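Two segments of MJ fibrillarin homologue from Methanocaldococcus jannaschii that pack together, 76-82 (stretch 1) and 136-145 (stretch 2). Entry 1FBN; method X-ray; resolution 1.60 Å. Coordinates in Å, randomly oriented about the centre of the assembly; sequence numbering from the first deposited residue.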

# COMPACT_ATOMS: atom_id res chain seq x y z
N SER A 76 9.72 -7.24 -5.57
CA SER A 76 8.33 -7.24 -6.03
C SER A 76 8.03 -6.13 -7.04
O SER A 76 8.61 -5.05 -6.99
CB SER A 76 7.36 -7.09 -4.85
OG SER A 76 7.41 -8.19 -3.97
N LYS A 77 7.14 -6.44 -7.97
CA LYS A 77 6.69 -5.47 -8.95
C LYS A 77 5.26 -5.25 -8.50
O LYS A 77 4.49 -6.20 -8.37
CB LYS A 77 6.77 -6.04 -10.36
CG LYS A 77 8.20 -6.35 -10.79
CD LYS A 77 8.29 -7.11 -12.10
CE LYS A 77 8.03 -6.21 -13.30
NZ LYS A 77 8.26 -6.94 -14.58
N ILE A 78 4.95 -4.02 -8.12
CA ILE A 78 3.61 -3.73 -7.64
C ILE A 78 2.87 -2.63 -8.40
O ILE A 78 3.48 -1.66 -8.89
CB ILE A 78 3.57 -3.46 -6.08
CG1 ILE A 78 2.91 -2.12 -5.76
CG2 ILE A 78 4.96 -3.59 -5.44
CD1 ILE A 78 2.67 -1.89 -4.29
N LEU A 79 1.56 -2.84 -8.53
CA LEU A 79 0.68 -1.89 -9.20
C LEU A 79 -0.03 -1.11 -8.09
O LEU A 79 -0.79 -1.68 -7.30
CB LEU A 79 -0.34 -2.64 -10.06
CG LEU A 79 -1.32 -1.78 -10.88
CD1 LEU A 79 -0.56 -0.89 -11.88
CD2 LEU A 79 -2.29 -2.69 -11.60
N TYR A 80 0.27 0.18 -8.01
CA TYR A 80 -0.30 1.06 -7.00
C TYR A 80 -1.47 1.86 -7.58
O TYR A 80 -1.30 2.64 -8.52
CB TYR A 80 0.79 2.01 -6.46
CG TYR A 80 0.40 2.77 -5.21
CD1 TYR A 80 -0.50 3.83 -5.26
CD2 TYR A 80 0.92 2.40 -3.96
CE1 TYR A 80 -0.89 4.52 -4.10
CE2 TYR A 80 0.54 3.08 -2.79
CZ TYR A 80 -0.37 4.13 -2.87
OH TYR A 80 -0.76 4.79 -1.73
N LEU A 81 -2.64 1.67 -6.99
CA LEU A 81 -3.85 2.36 -7.44
C LEU A 81 -4.41 3.25 -6.33
O LEU A 81 -4.54 2.82 -5.19
CB LEU A 81 -4.91 1.32 -7.86
CG LEU A 81 -4.47 0.19 -8.79
CD1 LEU A 81 -5.53 -0.88 -8.88
CD2 LEU A 81 -4.14 0.74 -10.17
N GLY A 82 -4.72 4.50 -6.67
CA GLY A 82 -5.27 5.40 -5.68
C GLY A 82 -4.53 6.71 -5.53
O GLY A 82 -3.30 6.76 -5.68
N GLU A 136 -5.86 0.27 -21.07
CA GLU A 136 -5.16 1.43 -21.61
C GLU A 136 -3.68 1.48 -21.27
O GLU A 136 -2.89 2.03 -22.03
CB GLU A 136 -5.86 2.73 -21.20
CG GLU A 136 -7.21 2.95 -21.87
CD GLU A 136 -7.78 4.34 -21.63
OE1 GLU A 136 -7.42 4.98 -20.63
OE2 GLU A 136 -8.61 4.80 -22.45
N TYR A 137 -3.30 0.93 -20.12
CA TYR A 137 -1.89 0.91 -19.72
C TYR A 137 -1.28 -0.49 -19.68
O TYR A 137 -0.20 -0.69 -19.12
CB TYR A 137 -1.68 1.65 -18.39
CG TYR A 137 -2.65 1.31 -17.28
CD1 TYR A 137 -2.43 0.21 -16.45
CD2 TYR A 137 -3.76 2.12 -17.03
CE1 TYR A 137 -3.29 -0.07 -15.39
CE2 TYR A 137 -4.63 1.85 -15.97
CZ TYR A 137 -4.39 0.75 -15.16
OH TYR A 137 -5.24 0.48 -14.10
N ALA A 138 -1.94 -1.44 -20.35
CA ALA A 138 -1.47 -2.83 -20.39
C ALA A 138 -0.17 -3.04 -21.18
O ALA A 138 0.49 -4.07 -21.01
CB ALA A 138 -2.58 -3.75 -20.90
N ASN A 139 0.18 -2.10 -22.05
CA ASN A 139 1.43 -2.21 -22.81
C ASN A 139 2.60 -1.56 -22.05
O ASN A 139 3.70 -1.45 -22.59
CB ASN A 139 1.29 -1.58 -24.21
CG ASN A 139 0.63 -2.51 -25.22
OD1 ASN A 139 0.46 -3.71 -24.98
ND2 ASN A 139 0.28 -1.97 -26.38
N ILE A 140 2.34 -1.13 -20.82
CA ILE A 140 3.37 -0.49 -19.99
C ILE A 140 3.61 -1.32 -18.72
O ILE A 140 4.75 -1.60 -18.35
CB ILE A 140 2.96 0.93 -19.53
CG1 ILE A 140 2.55 1.79 -20.73
CG2 ILE A 140 4.12 1.60 -18.79
CD1 ILE A 140 1.98 3.13 -20.34
N VAL A 141 2.51 -1.67 -18.06
CA VAL A 141 2.56 -2.44 -16.83
C VAL A 141 2.75 -3.93 -17.09
O VAL A 141 1.89 -4.59 -17.68
CB VAL A 141 1.28 -2.22 -15.96
CG1 VAL A 141 1.36 -3.01 -14.66
CG2 VAL A 141 1.10 -0.74 -15.67
N GLU A 142 3.90 -4.45 -16.67
CA GLU A 142 4.21 -5.86 -16.82
C GLU A 142 3.47 -6.62 -15.72
O GLU A 142 2.97 -6.01 -14.78
CB GLU A 142 5.71 -6.09 -16.69
CG GLU A 142 6.53 -5.18 -17.60
CD GLU A 142 7.82 -5.82 -18.09
OE1 GLU A 142 8.03 -7.04 -17.85
OE2 GLU A 142 8.62 -5.11 -18.73
N LYS A 143 3.40 -7.95 -15.83
CA LYS A 143 2.72 -8.74 -14.80
C LYS A 143 3.31 -8.41 -13.42
O LYS A 143 4.53 -8.37 -13.24
CB LYS A 143 2.82 -10.23 -15.11
CG LYS A 143 1.82 -10.72 -16.17
CD LYS A 143 0.38 -10.47 -15.71
CE LYS A 143 -0.64 -11.33 -16.45
NZ LYS A 143 -0.77 -11.01 -17.90
N VAL A 144 2.43 -8.13 -12.47
CA VAL A 144 2.84 -7.76 -11.12
C VAL A 144 2.64 -8.84 -10.07
O VAL A 144 1.84 -9.76 -10.24
CB VAL A 144 2.15 -6.45 -10.65
CG1 VAL A 144 2.43 -5.32 -11.64
CG2 VAL A 144 0.65 -6.66 -10.50
N ASP A 145 3.38 -8.71 -8.97
CA ASP A 145 3.31 -9.64 -7.85
C ASP A 145 2.26 -9.19 -6.84
O ASP A 145 1.61 -10.01 -6.19
CB ASP A 145 4.66 -9.71 -7.14
CG ASP A 145 5.78 -10.12 -8.06
OD1 ASP A 145 5.85 -11.31 -8.39
OD2 ASP A 145 6.58 -9.25 -8.45
O HOH W 1 6.78 -9.66 -14.82

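Stretch 2 begins clear of the strand: Glu-136 is out of reach of stretch 1. Tyr-137 makes the first contact. Its CA-to-CB bond points toward stretch 1, and with chi1 at 47° (p) the ring carries the hydroxyl to within 4.1 Å of Leu-81, measured from Tyr-137 OH to Leu-81 CD2. That is a van der Waals approach to a methyl group; the hydroxyl finds its hydrogen bond elsewhere in the structure.

The chain then turns back on itself. Tyr-137 O accepts from both Ile-140 N and Val-141 N, each at 3.1 Å, and the intervening residues Ala-138, Asn-139 and Ile-140 stay out of reach of the strand.

Val-141 restores the contact. Its CA-to-CB bond points toward stretch 1, as does that of Leu-79 toward stretch 2, and the two buried side chains meet with Val-141 CG1 4.0 Å from Leu-79 CD1, a separation typical of packed methyl groups.

At Glu-142 the chemistry changes from apolar to charged. Glu-142 OE1 lies 3.3 Å from Lys-77 NZ, close enough for a salt bridge, although the hydrogen bond within it is weak. The lysine reaches this position through its length: its CA-to-CB bond points sideways, but the chain, bent at chi3 (76°, p) and otherwise close to its m and t wells, brings its end nearer to stretch 2.

The CA-to-CB bond of Lys-143 points away from stretch 1, and the residue contributes through its backbone. A water accepts from Lys-77 NZ at 3.1 Å and donates to Lys-143 O at 3.0 Å, so the ammonium group is tied to two consecutive residues, once directly and once through solvent.

Val-144 marks the register, its CA lying 5.0 Å from Lys-77 CA. Its CB is 3.3 Å from Lys-77 O, a tight approach, while its CG1 lies 4.2 Å from Leu-79 CB and extends the apolar patch begun by Val-141.

Asp-145, where the chain turns a corner, supplies the best hydrogen-bond geometry in the contact. Asp-145 N donates to Lys-77 O at 2.8 Å with an N-H...O angle of 153°, and Lys-77 N donates to Asp-145 OD2 at 2.9 Å and 160°. Both polar backbone atoms of Lys-77 are thus engaged by one residue, with a carboxylate oxygen serving as the second acceptor where a backbone carbonyl might be expected in a regular strand pair. Asp-145 OD1 is hydrogen-bonded elsewhere in the structure.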